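PDB 6S6H: chromosome-partitioning protein ParB from Caulobacter vibrioides NA1000, which binds the centromeric parS site near the origin of replication and takes part in chromosome partition. Local coordinates for a contact of chain A with DNA. Coordinates in Å, arbitrary orientation; residue numbers count along the deposited sequence, not the author numbering.

Site 1: a contact of chain A with DNA. Residues 101-103, 106. With nucleotides of chain C; nucleotides of chain B.
Carboxylate oxygen OE2 of Glu106 is gripped by two donors at once. The exocyclic amino group N4 of DC8 of chain C donates to OE2 of Glu106 at 3.0 Å. NH2 of Arg103 reaches OE2 of Glu106 from the opposite face of the carboxylate at 2.8 Å. Both residues lie on helix 102-110 of the DNA-binding domain of ParB, which is built round a helix-turn-helix; both side chains reach the major groove. NH2-OE2 is a salt bridge, and NE of Arg103 adds a hydrogen bond to OE1 of Glu106 at 3.1 Å; this side-on grip, from above the carboxylate plane, restrains rotation of both groups. Glu106 suits its place because a carboxylate can accept from a cytosine amino group while fixing the arginine beside it. Bends at chi2 (86°) and chi3 (-61°) fold the arginine chain toward Glu106. NH2 of Arg103 also donates to the base carbonyl O4 of DT12 of chain B at 2.9 Å. This O4 lies 23° out of the guanidinium plane and also accepts from N6 of the paired DA9 of chain C; C5 of DC8 lies over one face of the guanidinium, toward its rim. The amide N of Val102 points almost straight at the phosphate oxygen OP2 of DG11 of chain B, 2.8 Å away, where the helix dipole may add attraction. A water links the same oxygen to the amide N of Arg103. Compact and apolar, Val102 rests CG1 on the thymine methyl C7 of DT12 at 3.7 Å.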
# COMPACT_ATOMS: atom_id res chain seq x y z
N SER A 101 14.42 4.36 -10.38
CA SER A 101 13.15 3.65 -10.07
C SER A 101 13.28 2.19 -10.52
O SER A 101 14.22 1.89 -11.28
CB SER A 101 11.98 4.32 -10.74
OG SER A 101 12.07 4.19 -12.15
N VAL A 102 12.36 1.32 -10.09
CA VAL A 102 12.30 -0.11 -10.52
C VAL A 102 11.97 -0.15 -12.02
O VAL A 102 12.53 -1.02 -12.71
CB VAL A 102 11.30 -0.92 -9.68
CG1 VAL A 102 11.13 -2.33 -10.21
CG2 VAL A 102 11.71 -0.96 -8.21
N ARG A 103 11.13 0.76 -12.50
CA ARG A 103 10.76 0.87 -13.93
C ARG A 103 12.01 1.20 -14.75
O ARG A 103 12.24 0.53 -15.77
CB ARG A 103 9.66 1.93 -14.12
CG ARG A 103 8.47 1.45 -14.95
CD ARG A 103 7.43 0.71 -14.13
NE ARG A 103 7.96 -0.50 -13.50
CZ ARG A 103 7.57 -0.97 -12.32
NH1 ARG A 103 6.65 -0.35 -11.60
NH2 ARG A 103 8.13 -2.07 -11.84
N GLU A 106 14.35 -1.82 -14.78
CA GLU A 106 13.84 -2.82 -15.77
C GLU A 106 14.34 -2.44 -17.17
O GLU A 106 14.73 -3.35 -17.92
CB GLU A 106 12.32 -2.90 -15.71
CG GLU A 106 11.81 -3.63 -14.49
CD GLU A 106 10.35 -3.40 -14.14
OE1 GLU A 106 9.65 -2.73 -14.92
OE2 GLU A 106 9.91 -3.90 -13.08
P DC C 8 4.96 -3.45 -20.70
OP1 DC C 8 4.20 -3.24 -21.95
OP2 DC C 8 6.13 -2.58 -20.40
O5' DC C 8 3.91 -3.40 -19.50
C5' DC C 8 2.73 -4.24 -19.55
C4' DC C 8 1.93 -4.12 -18.27
O4' DC C 8 2.68 -4.67 -17.16
C3' DC C 8 1.56 -2.70 -17.86
O3' DC C 8 0.27 -2.74 -17.25
C2' DC C 8 2.61 -2.36 -16.81
C1' DC C 8 2.71 -3.71 -16.11
N1 DC C 8 3.91 -3.96 -15.29
C2 DC C 8 3.77 -4.76 -14.15
O2 DC C 8 2.65 -5.20 -13.85
N3 DC C 8 4.86 -5.02 -13.39
C4 DC C 8 6.05 -4.52 -13.74
N4 DC C 8 7.10 -4.80 -12.96
C5 DC C 8 6.22 -3.71 -14.90
C6 DC C 8 5.13 -3.46 -15.64
P DA C 9 -0.89 -1.76 -17.73
OP1 DA C 9 -1.40 -2.25 -19.02
OP2 DA C 9 -0.37 -0.37 -17.61
O5' DA C 9 -2.02 -2.00 -16.64
C5' DA C 9 -2.65 -3.29 -16.50
C4' DA C 9 -3.11 -3.51 -15.07
O4' DA C 9 -1.97 -3.73 -14.21
C3' DA C 9 -3.89 -2.36 -14.45
O3' DA C 9 -4.94 -2.90 -13.64
C2' DA C 9 -2.82 -1.61 -13.66
C1' DA C 9 -1.88 -2.72 -13.22
N9 DA C 9 -0.47 -2.34 -13.10
C8 DA C 9 0.29 -1.65 -14.01
N7 DA C 9 1.54 -1.49 -13.64
C5 DA C 9 1.61 -2.13 -12.41
C6 DA C 9 2.67 -2.32 -11.50
N6 DA C 9 3.91 -1.86 -11.70
N1 DA C 9 2.41 -3.00 -10.37
C2 DA C 9 1.17 -3.47 -10.17
N3 DA C 9 0.09 -3.36 -10.95
C4 DA C 9 0.38 -2.67 -12.07
P DG B 11 10.66 2.54 -6.80
OP1 DG B 11 12.05 2.74 -6.33
OP2 DG B 11 10.40 2.23 -8.23
O5' DG B 11 9.94 1.39 -5.96
C5' DG B 11 9.91 1.42 -4.53
C4' DG B 11 8.98 0.35 -4.01
O4' DG B 11 7.70 0.47 -4.67
C3' DG B 11 9.44 -1.09 -4.25
O3' DG B 11 9.08 -1.86 -3.09
C2' DG B 11 8.72 -1.48 -5.52
C1' DG B 11 7.42 -0.70 -5.43
N9 DG B 11 6.87 -0.26 -6.71
C8 DG B 11 7.57 0.28 -7.77
N7 DG B 11 6.80 0.59 -8.78
C5 DG B 11 5.53 0.24 -8.37
C6 DG B 11 4.28 0.33 -9.04
O6 DG B 11 4.05 0.77 -10.17
N1 DG B 11 3.24 -0.15 -8.26
C2 DG B 11 3.37 -0.66 -6.99
N2 DG B 11 2.24 -1.07 -6.39
N3 DG B 11 4.53 -0.75 -6.35
C4 DG B 11 5.55 -0.29 -7.09
P DT B 12 9.14 -3.46 -3.08
OP1 DT B 12 9.41 -3.88 -1.68
OP2 DT B 12 10.05 -3.90 -4.17
O5' DT B 12 7.65 -3.88 -3.43
C5' DT B 12 6.58 -3.46 -2.56
C4' DT B 12 5.32 -4.24 -2.85
O4' DT B 12 4.78 -3.86 -4.14
C3' DT B 12 5.48 -5.76 -2.88
O3' DT B 12 4.32 -6.29 -2.24
C2' DT B 12 5.54 -6.08 -4.37
C1' DT B 12 4.69 -4.98 -5.00
N1 DT B 12 5.09 -4.52 -6.36
C2 DT B 12 4.09 -4.20 -7.25
O2 DT B 12 2.91 -4.33 -7.01
N3 DT B 12 4.54 -3.72 -8.46
C4 DT B 12 5.85 -3.52 -8.84
O4 DT B 12 6.10 -3.10 -9.96
C5 DT B 12 6.85 -3.88 -7.85
C7 DT B 12 8.30 -3.71 -8.18
C6 DT B 12 6.42 -4.34 -6.67
O HOH W 1 9.12 2.23 -10.63

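Site 2: a contact of chain A with DNA. Residues 54, 57, 80, 84. With nucleotides of chain C; nucleotides of chain B.
Arg57, at the end of helix 49-57, the recognition helix of the ParB helix-turn-helix, makes a salt bridge to the DNA backbone: NE of Arg57 lies 2.6 Å from the phosphate oxygen OP2 of DT5 of chain C. The oxygen sits 23° out of the guanidinium plane. A bend at chi3 (60°) brings NE to this phosphate and leaves NH1 and NH2 facing Asn54 and a water at the DT6 phosphate. An arginine suits this position because its remaining N-H groups can serve other acceptors. NH1 of Arg57 donates to the side-chain carbonyl OD1 of Asn54 at 2.9 Å, and NH1 and NH2 share the water, which also meets the backbone O of Arg80 and OP2 of DT6. The positive charge probably favours both phosphates. Asn54 has a donor and an acceptor on one amide. With OD1 held by Arg57, ND2 of Asn54 is directed at the base carbonyl O4 of DT6, 2.9 Å away and nearly in the amide plane, in the major groove. A second water continues from ND2 to N7 of DA14 of chain B. The guanidinium of Arg80 turns one face to N6 of DA14 and the DT6 methyl, tilted about 40° against the adenine: an oblique overlap, not a parallel stack. NH1 of Arg80 is 3.3 Å from N6 of DA14, but both are donors, so they meet in van der Waals contact. Ala84 is small enough to approach the DT6 phosphate; its amide N reaches OP2 through water.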
# COMPACT_ATOMS: atom_id res chain seq x y z
N ASN A 54 9.60 -15.76 -7.42
CA ASN A 54 10.41 -14.52 -7.53
C ASN A 54 11.05 -14.20 -6.18
O ASN A 54 12.22 -13.78 -6.17
CB ASN A 54 9.60 -13.35 -8.09
CG ASN A 54 9.43 -13.41 -9.60
OD1 ASN A 54 10.28 -13.94 -10.30
ND2 ASN A 54 8.35 -12.84 -10.10
N ARG A 57 13.97 -16.77 -5.68
CA ARG A 57 15.01 -16.49 -6.71
C ARG A 57 16.05 -15.49 -6.17
O ARG A 57 17.23 -15.59 -6.58
CB ARG A 57 14.38 -15.94 -7.99
CG ARG A 57 13.84 -17.01 -8.93
CD ARG A 57 13.26 -16.43 -10.21
NE ARG A 57 14.25 -15.66 -10.95
CZ ARG A 57 14.12 -14.40 -11.36
NH1 ARG A 57 13.01 -13.71 -11.15
NH2 ARG A 57 15.11 -13.82 -12.02
N ARG A 80 15.26 -8.07 -8.03
CA ARG A 80 14.61 -9.04 -8.95
C ARG A 80 14.87 -8.63 -10.40
O ARG A 80 15.17 -9.52 -11.23
CB ARG A 80 13.11 -9.13 -8.65
CG ARG A 80 12.39 -10.25 -9.38
CD ARG A 80 10.89 -10.10 -9.27
NE ARG A 80 10.42 -8.88 -9.89
CZ ARG A 80 9.26 -8.28 -9.64
NH1 ARG A 80 8.42 -8.77 -8.75
NH2 ARG A 80 8.95 -7.16 -10.28
N ALA A 84 18.63 -11.89 -13.30
CA ALA A 84 19.00 -12.71 -14.48
C ALA A 84 19.95 -11.94 -15.40
O ALA A 84 19.99 -12.27 -16.60
CB ALA A 84 17.75 -13.13 -15.22
P DG C 4 12.63 -21.83 -10.07
OP1 DG C 4 14.01 -21.91 -9.55
OP2 DG C 4 11.60 -21.09 -9.31
O5' DG C 4 12.73 -21.22 -11.54
C5' DG C 4 13.68 -21.72 -12.49
C4' DG C 4 13.87 -20.74 -13.62
O4' DG C 4 12.64 -20.62 -14.37
C3' DG C 4 14.23 -19.32 -13.19
O3' DG C 4 15.17 -18.76 -14.10
C2' DG C 4 12.89 -18.59 -13.22
C1' DG C 4 12.18 -19.28 -14.37
N9 DG C 4 10.73 -19.31 -14.25
C8 DG C 4 9.99 -19.85 -13.22
N7 DG C 4 8.70 -19.76 -13.41
C5 DG C 4 8.58 -19.13 -14.64
C6 DG C 4 7.42 -18.76 -15.37
O6 DG C 4 6.23 -18.92 -15.06
N1 DG C 4 7.75 -18.14 -16.57
C2 DG C 4 9.03 -17.90 -17.01
N2 DG C 4 9.14 -17.29 -18.21
N3 DG C 4 10.12 -18.25 -16.34
C4 DG C 4 9.82 -18.85 -15.17
P DT C 5 15.93 -17.40 -13.76
OP1 DT C 5 17.22 -17.39 -14.49
OP2 DT C 5 15.92 -17.22 -12.28
O5' DT C 5 14.96 -16.30 -14.39
C5' DT C 5 14.78 -16.25 -15.81
C4' DT C 5 13.62 -15.36 -16.19
O4' DT C 5 12.38 -15.85 -15.66
C3' DT C 5 13.71 -13.90 -15.73
O3' DT C 5 14.19 -13.11 -16.83
C2' DT C 5 12.27 -13.55 -15.35
C1' DT C 5 11.48 -14.77 -15.79
N1 DT C 5 10.27 -15.08 -15.01
C2 DT C 5 9.05 -14.79 -15.59
O2 DT C 5 8.94 -14.27 -16.68
N3 DT C 5 7.96 -15.12 -14.82
C4 DT C 5 7.97 -15.70 -13.56
O4 DT C 5 6.91 -15.94 -13.00
C5 DT C 5 9.28 -15.97 -13.02
C7 DT C 5 9.39 -16.60 -11.66
C6 DT C 5 10.35 -15.66 -13.76
P DT C 6 14.47 -11.54 -16.65
OP1 DT C 6 15.64 -11.19 -17.49
OP2 DT C 6 14.50 -11.23 -15.19
O5' DT C 6 13.18 -10.88 -17.31
C5' DT C 6 12.78 -11.24 -18.64
C4' DT C 6 11.46 -10.59 -18.98
O4' DT C 6 10.41 -11.16 -18.16
C3' DT C 6 11.41 -9.07 -18.76
O3' DT C 6 10.85 -8.45 -19.92
C2' DT C 6 10.54 -8.91 -17.52
C1' DT C 6 9.63 -10.12 -17.58
N1 DT C 6 9.11 -10.61 -16.28
C2 DT C 6 7.77 -10.92 -16.19
O2 DT C 6 6.98 -10.77 -17.11
N3 DT C 6 7.37 -11.39 -14.96
C4 DT C 6 8.17 -11.60 -13.85
O4 DT C 6 7.68 -12.04 -12.82
C5 DT C 6 9.57 -11.27 -14.03
C7 DT C 6 10.50 -11.46 -12.88
C6 DT C 6 9.96 -10.81 -15.22
P DA B 14 -0.03 -11.85 -5.72
OP1 DA B 14 -1.33 -12.25 -5.15
OP2 DA B 14 1.17 -12.70 -5.48
O5' DA B 14 -0.27 -11.65 -7.28
C5' DA B 14 -1.31 -10.77 -7.73
C4' DA B 14 -1.39 -10.76 -9.23
O4' DA B 14 -0.19 -10.17 -9.80
C3' DA B 14 -1.52 -12.13 -9.88
O3' DA B 14 -2.34 -11.95 -11.04
C2' DA B 14 -0.10 -12.47 -10.25
C1' DA B 14 0.44 -11.11 -10.65
N9 DA B 14 1.89 -10.93 -10.51
C8 DA B 14 2.71 -11.37 -9.51
N7 DA B 14 3.97 -11.02 -9.66
C5 DA B 14 3.96 -10.28 -10.83
C6 DA B 14 4.99 -9.62 -11.53
N6 DA B 14 6.26 -9.60 -11.14
N1 DA B 14 4.65 -8.98 -12.68
C2 DA B 14 3.37 -9.00 -13.07
N3 DA B 14 2.32 -9.58 -12.49
C4 DA B 14 2.69 -10.21 -11.36
O HOH W 2 6.45 -11.53 -8.60
O HOH W 3 14.19 -11.32 -12.65
O HOH W 4 17.09 -9.95 -14.56

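Site 3: a contact of chain A with DNA. Residues 31, 38, 53, 57. With nucleotides of chain C.
The phosphate of DT3 of chain C meets Gln38 at the first turn of helix 38-45, the first helix of the ParB helix-turn-helix. The backbone N of Gln38 gives OP2 of DT3 a hydrogen bond of 3.0 Å, and the positive end of the helix dipole may strengthen the attraction. On the other phosphate oxygen, OP1 of DT3, the terminal methyl CE of Met31 rests at 3.7 Å. Methionine fits here as a long, flexible apolar chain: its bend at chi3 (61°) brings CE to the phosphate of DT3 as a van der Waals contact. From DT3 the Gln38 side chain runs on along the strand. Its extended form, with chi2 at -173°, carries the amide past the sugar, where CD of Gln38 is 3.8 Å from C2' of DT3. At the next nucleotide NE2 of Gln38 donates to OP2 of DG4 at 2.8 Å, with that oxygen close to the amide plane. One glutamine thus spans two successive phosphates, using its main chain for the first and its neutral amide for the second. The sugar of DG4 is flanked by Arg57, whose methylene CD packs 3.7 Å from C2' of DG4. At DT5 the contact moves into the major groove: the short methyl CB of Ala53 lies 3.7 Å from the thymine methyl C7 of DT5, a fit that lets helix 49-57 come near the base. The site holds three consecutive nucleotides of one strand and so probably helps to seat the recognition helix in the major groove.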
# COMPACT_ATOMS: atom_id res chain seq x y z
N MET A 31 9.25 -25.79 1.84
CA MET A 31 8.93 -26.54 0.59
C MET A 31 9.67 -27.88 0.61
O MET A 31 9.02 -28.92 0.38
CB MET A 31 9.37 -25.76 -0.66
CG MET A 31 8.37 -24.71 -1.09
SD MET A 31 8.87 -23.83 -2.60
CE MET A 31 8.94 -25.18 -3.77
N GLN A 38 5.71 -24.80 -5.05
CA GLN A 38 5.53 -23.32 -5.09
C GLN A 38 4.03 -23.01 -5.12
O GLN A 38 3.60 -22.09 -4.40
CB GLN A 38 6.22 -22.71 -6.31
CG GLN A 38 7.74 -22.79 -6.28
CD GLN A 38 8.37 -22.02 -7.42
OE1 GLN A 38 7.71 -21.61 -8.37
NE2 GLN A 38 9.68 -21.81 -7.33
N ALA A 53 7.97 -17.87 -6.28
CA ALA A 53 9.14 -18.15 -7.14
C ALA A 53 10.11 -16.96 -7.13
O ALA A 53 11.31 -17.17 -6.86
CB ALA A 53 8.69 -18.48 -8.54
N ARG A 57 13.97 -16.77 -5.68
CA ARG A 57 15.01 -16.49 -6.71
C ARG A 57 16.05 -15.49 -6.17
O ARG A 57 17.23 -15.59 -6.58
CB ARG A 57 14.38 -15.94 -7.99
CG ARG A 57 13.84 -17.01 -8.93
CD ARG A 57 13.26 -16.43 -10.21
NE ARG A 57 14.25 -15.66 -10.95
CZ ARG A 57 14.12 -14.40 -11.36
NH1 ARG A 57 13.01 -13.71 -11.15
NH2 ARG A 57 15.11 -13.82 -12.02
P DT C 3 8.18 -26.73 -7.85
OP1 DT C 3 9.12 -27.23 -6.82
OP2 DT C 3 6.90 -26.09 -7.44
O5' DT C 3 8.98 -25.71 -8.78
C5' DT C 3 10.11 -26.15 -9.55
C4' DT C 3 10.49 -25.12 -10.60
O4' DT C 3 9.43 -25.01 -11.58
C3' DT C 3 10.74 -23.70 -10.08
O3' DT C 3 12.10 -23.33 -10.35
C2' DT C 3 9.73 -22.85 -10.84
C1' DT C 3 9.48 -23.68 -12.07
N1 DT C 3 8.22 -23.41 -12.79
C2 DT C 3 8.31 -22.95 -14.08
O2 DT C 3 9.37 -22.76 -14.65
N3 DT C 3 7.10 -22.71 -14.69
C4 DT C 3 5.84 -22.88 -14.14
O4 DT C 3 4.85 -22.62 -14.81
C5 DT C 3 5.82 -23.36 -12.78
C7 DT C 3 4.51 -23.58 -12.10
C6 DT C 3 7.00 -23.60 -12.18
P DG C 4 12.63 -21.83 -10.07
OP1 DG C 4 14.01 -21.91 -9.55
OP2 DG C 4 11.60 -21.09 -9.31
O5' DG C 4 12.73 -21.22 -11.54
C5' DG C 4 13.68 -21.72 -12.49
C4' DG C 4 13.87 -20.74 -13.62
O4' DG C 4 12.64 -20.62 -14.37
C3' DG C 4 14.23 -19.32 -13.19
O3' DG C 4 15.17 -18.76 -14.10
C2' DG C 4 12.89 -18.59 -13.22
C1' DG C 4 12.18 -19.28 -14.37
N9 DG C 4 10.73 -19.31 -14.25
C8 DG C 4 9.99 -19.85 -13.22
N7 DG C 4 8.70 -19.76 -13.41
C5 DG C 4 8.58 -19.13 -14.64
C6 DG C 4 7.42 -18.76 -15.37
O6 DG C 4 6.23 -18.92 -15.06
N1 DG C 4 7.75 -18.14 -16.57
C2 DG C 4 9.03 -17.90 -17.01
N2 DG C 4 9.14 -17.29 -18.21
N3 DG C 4 10.12 -18.25 -16.34
C4 DG C 4 9.82 -18.85 -15.17
P DT C 5 15.93 -17.40 -13.76
OP1 DT C 5 17.22 -17.39 -14.49
OP2 DT C 5 15.92 -17.22 -12.28
O5' DT C 5 14.96 -16.30 -14.39
C5' DT C 5 14.78 -16.25 -15.81
C4' DT C 5 13.62 -15.36 -16.19
O4' DT C 5 12.38 -15.85 -15.66
C3' DT C 5 13.71 -13.90 -15.73
O3' DT C 5 14.19 -13.11 -16.83
C2' DT C 5 12.27 -13.55 -15.35
C1' DT C 5 11.48 -14.77 -15.79
N1 DT C 5 10.27 -15.08 -15.01
C2 DT C 5 9.05 -14.79 -15.59
O2 DT C 5 8.94 -14.27 -16.68
N3 DT C 5 7.96 -15.12 -14.82
C4 DT C 5 7.97 -15.70 -13.56
O4 DT C 5 6.91 -15.94 -13.00
C5 DT C 5 9.28 -15.97 -13.02
C7 DT C 5 9.39 -16.60 -11.66
C6 DT C 5 10.35 -15.66 -13.76

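Site 2 and site 3 are neighbours, with C-alpha centres about 11 Å apart, and they share Arg57; helix 49-57 supplies residues to both. The C-alpha centre of site 1, on the later helix 102-110, lies about 14 Å from that of site 2 and about 23 Å from that of site 3. The order along chain C follows this spacing, from DT3 in site 3 to DA9 in site 1. Site 3 is chiefly a backbone contact, while sites 2 and 1 add polar contacts to bases in both strands. The assembly holds two ParB copies, each probably reading one half of the palindromic parS site.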